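Local coordinates for protein endo-1,4-b-d-mannanase (Trichoderma reesei, PDB 1QNR) that hydrolyses internal beta-1,4 linkages of mannan as a family 5 endo-mannanase, at residues 169-174 with 203-208; 216-221 with 255-260; 40-45 with 102-107. All coordinates share one frame; numbering follows the deposited sequence.

Contact 1. Residues 169-174 with 203-208. With BMA (beta-D-mannopyranose), chain B; BMA (beta-D-mannopyranose), chain C.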
ATOM      1  N   GLU A 169       7.033   0.285  -0.576  1.00  6.54           N
ATOM      2  CA  GLU A 169       8.305   0.337   0.208  1.00  7.21           C
ATOM      3  C   GLU A 169       9.472   0.867  -0.588  1.00  7.24           C
ATOM      4  O   GLU A 169      10.586   0.297  -0.507  1.00  8.64           O
ATOM      5  CB  GLU A 169       8.679  -1.056   0.854  1.00  9.43           C
ATOM      6  CG  GLU A 169       7.451  -1.549   1.669  0.50  6.44           C
ATOM      7  CD  GLU A 169       7.763  -2.739   2.531  0.50  7.63           C
ATOM      8  OE1 GLU A 169       8.685  -3.532   2.265  0.50  7.25           O
ATOM      9  OE2 GLU A 169       6.967  -2.959   3.474  0.50  6.78           O
ATOM     10  N   PRO A 170       9.385   1.971  -1.353  1.00  7.43           N
ATOM     11  CA  PRO A 170      10.554   2.494  -2.086  1.00  7.70           C
ATOM     12  C   PRO A 170      11.728   2.737  -1.130  1.00  7.15           C
ATOM     13  O   PRO A 170      11.556   3.346  -0.055  1.00  7.72           O
ATOM     14  CB  PRO A 170      10.059   3.813  -2.683  1.00  7.59           C
ATOM     15  CG  PRO A 170       8.822   4.161  -1.914  1.00 10.85           C
ATOM     16  CD  PRO A 170       8.176   2.853  -1.497  1.00  8.02           C
ATOM     17  N   ARG A 171      12.929   2.295  -1.549  1.00  7.58           N
ATOM     18  CA  ARG A 171      14.177   2.556  -0.826  1.00  8.30           C
ATOM     19  C   ARG A 171      15.243   2.944  -1.839  1.00  8.50           C
ATOM     20  O   ARG A 171      15.143   2.604  -3.037  1.00  8.17           O
ATOM     21  CB  ARG A 171      14.712   1.337  -0.043  1.00  8.91           C
ATOM     22  CG  ARG A 171      13.768   0.825   1.081  1.00  8.57           C
ATOM     23  CD  ARG A 171      14.547  -0.340   1.751  1.00  9.54           C
ATOM     24  NE  ARG A 171      13.803  -0.875   2.893  1.00  9.30           N
ATOM     25  CZ  ARG A 171      14.330  -1.763   3.775  1.00 10.23           C
ATOM     26  NH1 ARG A 171      15.581  -2.208   3.593  1.00 11.05           N
ATOM     27  NH2 ARG A 171      13.548  -2.181   4.758  1.00 11.33           N
ATOM     28  N   CYS A 172      16.302   3.583  -1.347  1.00  9.45           N
ATOM     29  CA  CYS A 172      17.470   3.872  -2.222  1.00 10.32           C
ATOM     30  C   CYS A 172      18.675   3.597  -1.294  1.00 10.67           C
ATOM     31  O   CYS A 172      19.091   4.544  -0.570  1.00 11.61           O
ATOM     32  CB  CYS A 172      17.343   5.273  -2.835  1.00 11.39           C
ATOM     33  SG  CYS A 172      18.536   5.636  -4.224  1.00 11.83           S
ATOM     34  N   ASN A 173      19.074   2.325  -1.206  1.00 10.26           N
ATOM     35  CA  ASN A 173      20.069   1.973  -0.147  1.00 12.12           C
ATOM     36  C   ASN A 173      21.380   2.774  -0.284  1.00 12.52           C
ATOM     37  O   ASN A 173      22.001   2.706  -1.319  1.00 13.13           O
ATOM     38  CB  ASN A 173      20.329   0.460  -0.283  1.00 14.44           C
ATOM     39  CG  ASN A 173      21.347  -0.010   0.761  1.00 17.07           C
ATOM     40  OD1 ASN A 173      22.527  -0.145   0.362  1.00 21.76           O
ATOM     41  ND2 ASN A 173      20.950  -0.234   1.975  1.00 16.29           N
ATOM     42  N   GLY A 174      21.783   3.418   0.826  1.00 12.39           N
ATOM     43  CA  GLY A 174      23.012   4.253   0.803  1.00 13.26           C
ATOM     44  C   GLY A 174      22.924   5.536   0.008  1.00 15.17           C
ATOM     45  O   GLY A 174      23.939   6.272  -0.016  1.00 17.79           O
ATOM     46  N   GLY A 203       3.926   5.415  -0.054  1.00  7.23           N
ATOM     47  CA  GLY A 203       4.065   3.967   0.129  1.00  8.33           C
ATOM     48  C   GLY A 203       5.332   3.523   0.869  1.00  8.03           C
ATOM     49  O   GLY A 203       5.600   2.333   0.904  1.00  8.34           O
ATOM     50  N   ASP A 204       6.131   4.478   1.341  1.00  8.51           N
ATOM     51  CA  ASP A 204       7.329   4.104   2.118  1.00  8.69           C
ATOM     52  C   ASP A 204       6.983   3.530   3.471  1.00  8.87           C
ATOM     53  O   ASP A 204       5.896   3.632   4.055  1.00  8.83           O
ATOM     54  CB  ASP A 204       8.224   5.373   2.248  1.00 10.39           C
ATOM     55  CG  ASP A 204       7.514   6.424   3.069  1.00 12.15           C
ATOM     56  OD1 ASP A 204       6.368   6.842   2.701  1.00 12.30           O
ATOM     57  OD2 ASP A 204       8.052   6.875   4.134  1.00 15.86           O
ATOM     58  N   GLU A 205       8.049   2.880   4.018  1.00  8.94           N
ATOM     59  CA  GLU A 205       7.983   2.261   5.369  1.00  7.41           C
ATOM     60  C   GLU A 205       8.035   3.214   6.536  1.00  7.29           C
ATOM     61  O   GLU A 205       7.842   2.853   7.730  1.00  8.39           O
ATOM     62  CB  GLU A 205       9.107   1.249   5.465  1.00  8.38           C
ATOM     63  CG  GLU A 205       9.024   0.095   4.429  1.00  9.19           C
ATOM     64  CD  GLU A 205      10.395  -0.598   4.312  1.00 10.01           C
ATOM     65  OE1 GLU A 205      11.149  -0.002   3.482  1.00 11.71           O
ATOM     66  OE2 GLU A 205      10.776  -1.592   5.002  1.00 13.63           O
ATOM     67  N   GLY A 206       8.475   4.497   6.274  1.00  8.21           N
ATOM     68  CA  GLY A 206       8.670   5.473   7.337  1.00  9.83           C
ATOM     69  C   GLY A 206      10.122   5.578   7.836  1.00  8.90           C
ATOM     70  O   GLY A 206      10.342   6.216   8.891  1.00  9.63           O
ATOM     71  N   LEU A 207      11.066   4.899   7.182  1.00  9.02           N
ATOM     72  CA  LEU A 207      12.438   4.894   7.720  1.00  8.22           C
ATOM     73  C   LEU A 207      13.007   6.326   7.646  1.00  8.96           C
ATOM     74  O   LEU A 207      12.749   7.116   6.736  1.00 10.15           O
ATOM     75  CB  LEU A 207      13.342   3.921   6.933  1.00  8.79           C
ATOM     76  CG  LEU A 207      12.700   2.498   6.742  1.00  9.48           C
ATOM     77  CD1 LEU A 207      13.695   1.616   5.927  1.00 10.04           C
ATOM     78  CD2 LEU A 207      12.362   1.812   8.065  1.00 10.74           C
ATOM     79  N   GLY A 208      13.883   6.641   8.623  1.00  9.00           N
ATOM     80  CA  GLY A 208      14.626   7.909   8.654  1.00  9.61           C
ATOM     81  C   GLY A 208      13.885   8.971   9.412  1.00  9.03           C
ATOM     82  O   GLY A 208      13.111   9.775   8.806  1.00 10.41           O
TER
HETATM   83  C1  BMA B   2      12.890  -6.425   3.645  0.50 18.93           C
HETATM   84  C2  BMA B   2      12.370  -7.556   2.725  0.50 18.85           C
HETATM   85  C3  BMA B   2      10.997  -7.188   2.156  0.50 17.07           C
HETATM   86  C4  BMA B   2      10.066  -6.724   3.269  0.50 16.70           C
HETATM   87  C5  BMA B   2      10.681  -5.645   4.163  0.50 16.94           C
HETATM   88  C6  BMA B   2       9.854  -5.442   5.484  0.50 17.13           C
HETATM   89  O2  BMA B   2      12.247  -8.782   3.460  0.50 18.30           O
HETATM   90  O3  BMA B   2      10.406  -8.226   1.423  0.50 16.98           O
HETATM   91  O4  BMA B   2       8.858  -6.261   2.644  0.50 13.35           O
HETATM   92  O5  BMA B   2      11.941  -6.177   4.730  0.50 17.97           O
HETATM   93  O6  BMA B   2      10.524  -4.303   6.036  0.50 19.22           O
HETATM   94  C1  BMA C   1      17.231  -5.406   6.535  0.50 23.42           C
HETATM   95  C2  BMA C   1      15.835  -4.817   6.830  0.50 20.77           C
HETATM   96  C3  BMA C   1      14.702  -5.700   6.256  0.50 20.44           C
HETATM   97  C4  BMA C   1      14.961  -5.971   4.771  0.50 21.27           C
HETATM   98  C5  BMA C   1      16.397  -6.554   4.565  0.50 24.04           C
HETATM   99  C6  BMA C   1      16.741  -7.038   3.179  0.50 27.26           C
HETATM  100  O1  BMA C   1      18.229  -4.484   6.969  0.50 25.78           O
HETATM  101  O2  BMA C   1      15.743  -3.494   6.277  0.50 18.50           O
HETATM  102  O3  BMA C   1      13.491  -4.907   6.369  0.50 17.52           O
HETATM  103  O4  BMA C   1      14.079  -6.918   4.218  0.50 20.02           O
HETATM  104  O5  BMA C   1      17.323  -5.525   5.065  0.50 25.83           O
HETATM  105  O6  BMA C   1      17.083  -6.054   2.210  0.50 29.72           O
HETATM  106  O   HOH W   1       8.680  -2.975   5.849  1.00 33.87           O
HETATM  107  O   HOH W   2      10.458   2.442   2.378  1.00  9.15           O

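Contact 2. Residues 216-221 with 255-260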
ATOM      1  N   TYR A 216      18.175   1.128  14.070  1.00 13.29           N
ATOM      2  CA  TYR A 216      18.337   1.179  12.625  1.00 12.88           C
ATOM      3  C   TYR A 216      17.172   1.749  11.810  1.00 12.57           C
ATOM      4  O   TYR A 216      17.470   2.618  10.981  1.00 12.23           O
ATOM      5  CB  TYR A 216      18.856  -0.120  11.958  1.00 16.46           C
ATOM      6  CG  TYR A 216      19.266   0.135  10.467  1.00 18.77           C
ATOM      7  CD1 TYR A 216      20.444   0.803  10.088  1.00 18.70           C
ATOM      8  CD2 TYR A 216      18.516  -0.304   9.417  1.00 19.55           C
ATOM      9  CE1 TYR A 216      20.766   0.958   8.759  1.00 20.52           C
ATOM     10  CE2 TYR A 216      18.742  -0.129   8.075  1.00 20.19           C
ATOM     11  CZ  TYR A 216      19.914   0.510   7.730  1.00 21.36           C
ATOM     12  OH  TYR A 216      20.362   0.788   6.415  1.00 22.28           O
ATOM     13  N   PRO A 217      15.911   1.414  12.062  1.00 11.27           N
ATOM     14  CA  PRO A 217      14.842   1.996  11.238  1.00 11.11           C
ATOM     15  C   PRO A 217      14.795   3.514  11.357  1.00 10.43           C
ATOM     16  O   PRO A 217      14.217   4.147  10.420  1.00 10.15           O
ATOM     17  CB  PRO A 217      13.574   1.332  11.837  1.00  9.81           C
ATOM     18  CG  PRO A 217      14.108  -0.007  12.364  1.00 11.88           C
ATOM     19  CD  PRO A 217      15.445   0.377  12.996  1.00 11.55           C
ATOM     20  N   TYR A 218      15.194   4.145  12.488  1.00 10.66           N
ATOM     21  CA  TYR A 218      15.205   5.617  12.546  1.00 11.63           C
ATOM     22  C   TYR A 218      16.420   6.245  11.803  1.00 10.34           C
ATOM     23  O   TYR A 218      16.342   7.470  11.649  1.00 12.05           O
ATOM     24  CB  TYR A 218      15.251   6.019  14.038  1.00 11.31           C
ATOM     25  CG  TYR A 218      13.940   5.817  14.871  1.00 11.32           C
ATOM     26  CD1 TYR A 218      12.851   6.643  14.529  1.00 10.24           C
ATOM     27  CD2 TYR A 218      13.839   4.899  15.890  1.00 10.79           C
ATOM     28  CE1 TYR A 218      11.668   6.501  15.275  1.00 12.36           C
ATOM     29  CE2 TYR A 218      12.669   4.768  16.657  1.00 11.40           C
ATOM     30  CZ  TYR A 218      11.578   5.578  16.282  1.00 12.16           C
ATOM     31  OH  TYR A 218      10.392   5.470  17.058  1.00 13.24           O
ATOM     32  N   THR A 219      17.437   5.461  11.468  1.00 11.40           N
ATOM     33  CA  THR A 219      18.623   6.112  10.830  1.00 11.81           C
ATOM     34  C   THR A 219      18.383   6.333   9.348  1.00 12.73           C
ATOM     35  O   THR A 219      17.276   6.015   8.837  1.00 11.79           O
ATOM     36  CB  THR A 219      19.898   5.271  11.080  1.00 13.03           C
ATOM     37  OG1 THR A 219      20.183   5.110  12.493  0.50 17.80           O
ATOM     38  CG2 THR A 219      21.158   5.852  10.479  0.50 17.16           C
ATOM     39  N   TYR A 220      19.374   6.804   8.600  1.00 13.82           N
ATOM     40  CA  TYR A 220      19.238   7.256   7.214  1.00 12.82           C
ATOM     41  C   TYR A 220      20.053   6.421   6.257  1.00 15.52           C
ATOM     42  O   TYR A 220      20.716   6.938   5.322  1.00 19.81           O
ATOM     43  CB  TYR A 220      19.592   8.764   7.124  1.00 14.03           C
ATOM     44  CG  TYR A 220      18.632   9.615   7.930  1.00 11.73           C
ATOM     45  CD1 TYR A 220      17.369  10.013   7.486  1.00 10.02           C
ATOM     46  CD2 TYR A 220      18.954   9.939   9.272  1.00 13.94           C
ATOM     47  CE1 TYR A 220      16.509  10.791   8.213  1.00 12.36           C
ATOM     48  CE2 TYR A 220      18.069  10.689  10.047  1.00 14.11           C
ATOM     49  CZ  TYR A 220      16.849  11.103   9.520  1.00 14.22           C
ATOM     50  OH  TYR A 220      15.999  11.904  10.241  1.00 14.76           O
ATOM     51  N   GLY A 221      20.075   5.101   6.373  1.00 12.37           N
ATOM     52  CA  GLY A 221      20.794   4.237   5.486  1.00 14.75           C
ATOM     53  C   GLY A 221      20.020   3.687   4.279  1.00 11.12           C
ATOM     54  O   GLY A 221      20.598   2.976   3.459  1.00 13.09           O
ATOM     55  N   ASN A 255       5.246   0.763  19.779  1.00 11.12           N
ATOM     56  CA  ASN A 255       4.371   1.853  20.237  1.00 11.49           C
ATOM     57  C   ASN A 255       5.040   3.205  20.009  1.00 10.38           C
ATOM     58  O   ASN A 255       4.388   4.152  19.531  1.00 12.84           O
ATOM     59  CB  ASN A 255       4.004   1.663  21.741  1.00 13.66           C
ATOM     60  CG  ASN A 255       3.210   0.369  21.850  1.00 16.25           C
ATOM     61  OD1 ASN A 255       2.060   0.219  21.390  1.00 16.93           O
ATOM     62  ND2 ASN A 255       3.809  -0.710  22.416  1.00 18.53           N
ATOM     63  N   GLY A 256       6.341   3.342  20.357  1.00 11.05           N
ATOM     64  CA  GLY A 256       7.049   4.603  20.112  1.00 11.72           C
ATOM     65  C   GLY A 256       7.184   4.913  18.614  1.00 10.24           C
ATOM     66  O   GLY A 256       7.184   6.073  18.190  1.00 11.09           O
ATOM     67  N   TRP A 257       7.399   3.854  17.779  1.00 10.35           N
ATOM     68  CA  TRP A 257       7.424   4.038  16.318  1.00  9.38           C
ATOM     69  C   TRP A 257       6.112   4.662  15.789  1.00  9.31           C
ATOM     70  O   TRP A 257       6.164   5.606  14.960  1.00  9.58           O
ATOM     71  CB  TRP A 257       7.679   2.674  15.657  1.00 10.45           C
ATOM     72  CG  TRP A 257       7.837   2.666  14.163  1.00  9.99           C
ATOM     73  CD1 TRP A 257       6.931   2.193  13.239  1.00 10.10           C
ATOM     74  CD2 TRP A 257       8.981   3.078  13.388  1.00  8.94           C
ATOM     75  NE1 TRP A 257       7.403   2.326  11.943  1.00  9.83           N
ATOM     76  CE2 TRP A 257       8.695   2.848  12.035  1.00  8.69           C
ATOM     77  CE3 TRP A 257      10.242   3.619  13.721  1.00  9.73           C
ATOM     78  CZ2 TRP A 257       9.617   3.086  11.008  1.00 10.05           C
ATOM     79  CZ3 TRP A 257      11.147   3.904  12.706  1.00  9.57           C
ATOM     80  CH2 TRP A 257      10.832   3.632  11.369  1.00  9.10           C
ATOM     81  N   ILE A 258       4.961   4.170  16.278  1.00 10.28           N
ATOM     82  CA  ILE A 258       3.688   4.807  15.875  1.00 10.16           C
ATOM     83  C   ILE A 258       3.641   6.251  16.362  1.00 11.14           C
ATOM     84  O   ILE A 258       3.228   7.155  15.616  1.00 11.40           O
ATOM     85  CB  ILE A 258       2.518   3.973  16.508  1.00 10.45           C
ATOM     86  CG1 ILE A 258       2.478   2.554  15.888  1.00 10.54           C
ATOM     87  CG2 ILE A 258       1.195   4.713  16.300  1.00 10.93           C
ATOM     88  CD1 ILE A 258       1.662   1.580  16.785  1.00 12.26           C
ATOM     89  N   GLN A 259       3.970   6.493  17.669  1.00 10.85           N
ATOM     90  CA  GLN A 259       3.852   7.851  18.218  1.00 11.09           C
ATOM     91  C   GLN A 259       4.757   8.862  17.468  1.00 10.42           C
ATOM     92  O   GLN A 259       4.303   9.989  17.209  1.00 11.14           O
ATOM     93  CB  GLN A 259       4.239   7.830  19.723  1.00 13.29           C
ATOM     94  CG  GLN A 259       3.228   7.024  20.547  1.00 14.60           C
ATOM     95  CD  GLN A 259       3.692   6.768  21.982  1.00 19.87           C
ATOM     96  OE1 GLN A 259       4.864   6.614  22.262  1.00 21.66           O
ATOM     97  NE2 GLN A 259       2.674   6.735  22.848  1.00 23.67           N
ATOM     98  N   THR A 260       6.019   8.506  17.172  1.00 10.58           N
ATOM     99  CA  THR A 260       6.889   9.469  16.488  1.00 10.39           C
ATOM    100  C   THR A 260       6.415   9.782  15.069  1.00 11.26           C
ATOM    101  O   THR A 260       6.507  10.938  14.615  1.00 11.53           O
ATOM    102  CB  THR A 260       8.353   9.019  16.425  1.00 10.51           C
ATOM    103  OG1 THR A 260       8.463   7.700  15.868  1.00 12.13           O
ATOM    104  CG2 THR A 260       9.007   8.968  17.835  1.00 12.92           C
TER

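Contact 3. Residues 40-45 with 102-107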
ATOM      1  N   SER A  40     -16.399 -13.269  -2.792  1.00 10.61           N
ATOM      2  CA  SER A  40     -16.524 -13.796  -1.425  1.00  9.50           C
ATOM      3  C   SER A  40     -15.539 -13.122  -0.478  1.00  9.05           C
ATOM      4  O   SER A  40     -15.876 -12.821   0.674  1.00  9.37           O
ATOM      5  CB  SER A  40     -16.400 -15.337  -1.390  1.00 10.77           C
ATOM      6  OG  SER A  40     -15.178 -15.801  -1.942  1.00 11.96           O
ATOM      7  N   THR A  41     -14.325 -12.844  -0.934  1.00  8.81           N
ATOM      8  CA  THR A  41     -13.316 -12.206  -0.078  1.00  9.33           C
ATOM      9  C   THR A  41     -13.762 -10.781   0.305  1.00  8.19           C
ATOM     10  O   THR A  41     -13.708 -10.380   1.491  1.00  7.67           O
ATOM     11  CB  THR A  41     -11.975 -12.162  -0.841  1.00  9.19           C
ATOM     12  OG1 THR A  41     -11.582 -13.531  -1.179  1.00  9.53           O
ATOM     13  CG2 THR A  41     -10.856 -11.537   0.025  1.00  8.88           C
ATOM     14  N   PHE A  42     -14.229  -9.989  -0.692  1.00  8.91           N
ATOM     15  CA  PHE A  42     -14.692  -8.622  -0.366  1.00  8.45           C
ATOM     16  C   PHE A  42     -15.974  -8.645   0.444  1.00  9.35           C
ATOM     17  O   PHE A  42     -16.168  -7.723   1.306  1.00 10.36           O
ATOM     18  CB  PHE A  42     -14.805  -7.786  -1.660  1.00  8.77           C
ATOM     19  CG  PHE A  42     -13.501  -7.225  -2.151  1.00  8.21           C
ATOM     20  CD1 PHE A  42     -12.244  -7.566  -1.643  1.00  9.47           C
ATOM     21  CD2 PHE A  42     -13.551  -6.246  -3.152  1.00  9.15           C
ATOM     22  CE1 PHE A  42     -11.050  -6.943  -2.101  1.00 10.19           C
ATOM     23  CE2 PHE A  42     -12.396  -5.654  -3.613  1.00 10.16           C
ATOM     24  CZ  PHE A  42     -11.136  -5.998  -3.093  1.00 10.31           C
ATOM     25  N   SER A  43     -16.845  -9.644   0.279  1.00  9.51           N
ATOM     26  CA  SER A  43     -18.017  -9.741   1.179  1.00  9.26           C
ATOM     27  C   SER A  43     -17.567  -9.884   2.618  1.00 10.09           C
ATOM     28  O   SER A  43     -18.037  -9.234   3.570  1.00 11.24           O
ATOM     29  CB  SER A  43     -18.945 -10.921   0.722  1.00 11.89           C
ATOM     30  OG  SER A  43     -20.087 -11.009   1.632  1.00 18.52           O
ATOM     31  N   HIS A  44     -16.556 -10.725   2.911  1.00  8.58           N
ATOM     32  CA  HIS A  44     -16.054 -10.968   4.279  1.00  8.98           C
ATOM     33  C   HIS A  44     -15.354  -9.750   4.880  1.00  8.68           C
ATOM     34  O   HIS A  44     -15.526  -9.420   6.066  1.00  9.20           O
ATOM     35  CB  HIS A  44     -15.061 -12.152   4.226  1.00  9.20           C
ATOM     36  CG  HIS A  44     -15.670 -13.422   3.741  1.00  8.51           C
ATOM     37  ND1 HIS A  44     -14.858 -14.441   3.287  1.00  9.55           N
ATOM     38  CD2 HIS A  44     -16.953 -13.903   3.627  1.00 10.86           C
ATOM     39  CE1 HIS A  44     -15.585 -15.479   2.868  1.00 11.73           C
ATOM     40  NE2 HIS A  44     -16.872 -15.183   3.066  1.00 12.97           N
ATOM     41  N   ILE A  45     -14.533  -9.058   4.037  1.00  8.76           N
ATOM     42  CA  ILE A  45     -13.878  -7.817   4.552  1.00  8.40           C
ATOM     43  C   ILE A  45     -14.936  -6.750   4.874  1.00  9.35           C
ATOM     44  O   ILE A  45     -14.871  -6.137   5.957  1.00  8.83           O
ATOM     45  CB  ILE A  45     -12.891  -7.307   3.454  1.00  8.04           C
ATOM     46  CG1 ILE A  45     -11.719  -8.267   3.348  1.00  7.81           C
ATOM     47  CG2 ILE A  45     -12.398  -5.876   3.733  1.00  8.44           C
ATOM     48  CD1 ILE A  45     -10.752  -7.947   2.176  1.00  9.81           C
ATOM     49  N   HIS A 102     -19.328  -3.407  -3.003  1.00 12.89           N
ATOM     50  CA  HIS A 102     -19.240  -3.710  -1.578  1.00 13.79           C
ATOM     51  C   HIS A 102     -18.960  -2.465  -0.745  1.00 13.87           C
ATOM     52  O   HIS A 102     -18.736  -2.591   0.477  1.00 17.60           O
ATOM     53  CB  HIS A 102     -18.228  -4.847  -1.278  1.00 12.53           C
ATOM     54  CG  HIS A 102     -18.619  -6.221  -1.768  1.00 12.30           C
ATOM     55  ND1 HIS A 102     -18.214  -6.719  -2.974  1.00 15.30           N
ATOM     56  CD2 HIS A 102     -19.430  -7.206  -1.185  1.00 15.07           C
ATOM     57  CE1 HIS A 102     -18.735  -7.960  -3.155  1.00 16.92           C
ATOM     58  NE2 HIS A 102     -19.432  -8.204  -2.105  1.00 16.67           N
ATOM     59  N   ASN A 103     -18.891  -1.290  -1.334  1.00 13.89           N
ATOM     60  CA  ASN A 103     -18.645  -0.035  -0.635  1.00 14.22           C
ATOM     61  C   ASN A 103     -17.277  -0.042   0.070  1.00 13.17           C
ATOM     62  O   ASN A 103     -17.180   0.400   1.238  1.00 15.80           O
ATOM     63  CB  ASN A 103     -19.835   0.262   0.342  1.00 17.97           C
ATOM     64  CG  ASN A 103     -21.201   0.294  -0.370  1.00 23.25           C
ATOM     65  OD1 ASN A 103     -21.333   1.097  -1.293  1.00 24.97           O
ATOM     66  ND2 ASN A 103     -22.107  -0.590   0.036  1.00 27.17           N
ATOM     67  N   LEU A 104     -16.310  -0.565  -0.640  1.00 10.39           N
ATOM     68  CA  LEU A 104     -14.918  -0.547  -0.103  1.00  9.86           C
ATOM     69  C   LEU A 104     -14.049   0.436  -0.920  1.00  8.95           C
ATOM     70  O   LEU A 104     -14.389   0.699  -2.084  1.00 10.21           O
ATOM     71  CB  LEU A 104     -14.280  -1.970  -0.262  1.00  9.25           C
ATOM     72  CG  LEU A 104     -14.873  -3.040   0.680  1.00  8.55           C
ATOM     73  CD1 LEU A 104     -14.369  -4.441   0.282  1.00 10.46           C
ATOM     74  CD2 LEU A 104     -14.611  -2.755   2.167  1.00 10.67           C
ATOM     75  N   LYS A 105     -12.978   0.938  -0.304  1.00  8.69           N
ATOM     76  CA  LYS A 105     -12.058   1.842  -1.031  1.00  8.36           C
ATOM     77  C   LYS A 105     -10.685   1.130  -1.180  1.00  7.41           C
ATOM     78  O   LYS A 105     -10.350   0.317  -0.294  1.00 10.95           O
ATOM     79  CB  LYS A 105     -11.810   3.143  -0.225  1.00  8.08           C
ATOM     80  CG  LYS A 105     -13.173   3.847   0.147  1.00  9.03           C
ATOM     81  CD  LYS A 105     -13.992   4.243  -1.071  1.00  9.22           C
ATOM     82  CE  LYS A 105     -15.219   5.056  -0.596  1.00 11.38           C
ATOM     83  NZ  LYS A 105     -16.176   5.236  -1.766  1.00 13.94           N
ATOM     84  N   LEU A 106      -9.942   1.449  -2.229  1.00  6.86           N
ATOM     85  CA  LEU A 106      -8.673   0.750  -2.481  1.00  6.95           C
ATOM     86  C   LEU A 106      -7.414   1.652  -2.519  1.00  7.07           C
ATOM     87  O   LEU A 106      -7.432   2.757  -3.096  1.00  7.28           O
ATOM     88  CB  LEU A 106      -8.757   0.131  -3.895  1.00  6.96           C
ATOM     89  CG  LEU A 106      -9.943  -0.856  -4.135  1.00  7.38           C
ATOM     90  CD1 LEU A 106      -9.998  -1.229  -5.616  1.00 10.61           C
ATOM     91  CD2 LEU A 106      -9.721  -2.082  -3.220  1.00 11.14           C
ATOM     92  N   ILE A 107      -6.325   1.166  -1.872  1.00  6.95           N
ATOM     93  CA  ILE A 107      -5.003   1.837  -2.032  1.00  6.98           C
ATOM     94  C   ILE A 107      -4.257   1.006  -3.077  1.00  7.27           C
ATOM     95  O   ILE A 107      -4.134  -0.224  -2.888  1.00  8.43           O
ATOM     96  CB  ILE A 107      -4.252   1.954  -0.706  1.00  6.83           C
ATOM     97  CG1 ILE A 107      -5.029   2.902   0.225  1.00  8.38           C
ATOM     98  CG2 ILE A 107      -2.785   2.459  -0.956  1.00  9.51           C
ATOM     99  CD1 ILE A 107      -4.437   3.062   1.657  1.00  9.17           C
TER

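Contact 1. Residues 169-174 with 203-208
The guanidinium of Arg171 and the carboxylate of Glu205 lie nearly in one plane, 12° apart, and meet edge to edge in a side-on salt bridge. NE of Arg171 donates to OE1 of Glu205 at 2.9 Å and NH2 of Arg171 to OE2 of Glu205 at 2.8 Å, each onto the syn lone pair, so two bonds fix the rotation of the acid. Over one guanidinium face lies CD1 of Leu207, 3.9 Å from NE of Arg171. Elsewhere on the edge, NH1 and NH2 of Arg171 both donate to O2 of the chain C mannose, at 3.0 Å each. In the conformer described, the carboxylate of Glu169 is stacked on that of Glu205, planes 16° apart; a water donates to OE2 of both. The chain B mannose spans the same pair, with O4 donating to OE1 of Glu169 (2.8 Å) and O6 to OE2 of Glu205 (2.9 Å), consistent with a sugar-binding cleft. A second water joins Pro170 O to N and OE1 of Glu205. Glu169 N donates a hydrogen bond to Gly203 O. The two loops follow neighbouring parallel barrel strands, 161-165 and 199-201, and Trp247 of helix 244-247 packs against Glu205 and Leu207.

Contact 2. Residues 216-221 with 255-260
Gly256 and Tyr218 come together where helix 253-267, which links strands 238-242 and 272-277 of the TIM barrel, meets the loop that follows strand 199-201; the approach is slight here, made by the backbone of Gly256 and the phenol tip. Trp257 supplies most of the helix's share of the contact. With CG anti to its backbone N (chi1 -176°), its indole runs past Tyr218 in the opposite direction and turns an edge to the phenol face. This is a T-shaped pair: the centroids of the Tyr218 ring and the Trp257 six-membered ring are 4.9 Å apart, the planes are inclined at 63°, and CE3 of Trp257 comes to 3.5 Å from CZ of Tyr218. Farther round the same indole, CH2 of Trp257 lies 3.6 Å from CB of Pro217, while NE1 is hydrogen-bonded to His241 O. An alanine at Tyr218 would probably leave the edge of Trp257 without its aromatic face and open a gap beside the helix. One turn after Gly256, Thr260 meets Tyr218 tip to tip, OG1 near the plane of the phenol at its edge. OG1 of Thr260 also donates to Gly256 O at 3.1 Å, on the face of that carbonyl opposite to the one reached by Thr260 N.

Contact 3. Residues 40-45 with 102-107
Phe42 presents one ring face to Leu104, whose CD1 sits 4.2 Å from the Phe42 ring centroid and 26° off the normal, a CH-pi contact. The two side chains cross obliquely, and the closest approach is 3.8 Å, between CG of Phe42 and CD1 of Leu104, so the methyl sits toward the CB-bearing side of the ring rather than toward CZ. Leu106, whose side chain crosses that of Phe42 at about a right angle, brings CD2 to 4.2 Å from CZ of Phe42. The root of the same side chain faces His102. CB of Phe42 stands 4.2 Å from the centroid of the His102 imidazole, over its face, making a second CH-pi contact. The same imidazole face also lies against the backbone of Ser43, with CD2 of His102 3.7 Å from CA of Ser43. ND1 of His102 is hydrogen-bonded to Ser98 O, one turn back in helix 90-102, which fixes the rotation of the ring. The contact is beta/alpha-barrel packing: helix 35-47, in the crossover between parallel strands 21-25 and 52-54, lies against the end of helix 90-102 and the start of strand 105-109. Asn103, at positive phi, closes helix 90-102 with a Schellman motif. Val95 and Ser98 of that helix also touch Phe42. On the next turn of helix 35-47, Ile45 crosses Leu104 at about a right angle; CG2 of Ile45, anti to its backbone N, reaches to 4.1 Å from CD2 of Leu104.

How the contacts relate
Contacts 1 and 2 adjoin, their centres about 12 Å apart, and share a loop region: N of Gly174 lies 2.9 Å from O of Gly221, and N of Gly208 3.1 Å from O of Pro217, both probable hydrogen bonds. Contact 1 holds the two mannose units directly. Contact 2 lies farther from the sugar and joins the same loop to helix 253-267; the side chain of Pro217 is about 7 Å from a bound beta-D-mannopyranose. Trp247 bridges the two, touching Glu205 and Leu207 as well as Trp257. Contact 3 is on the other side of the chain's centre, its centre about 28 Å from that of contact 1 and about 31 Å from that of contact 2, and touches neither.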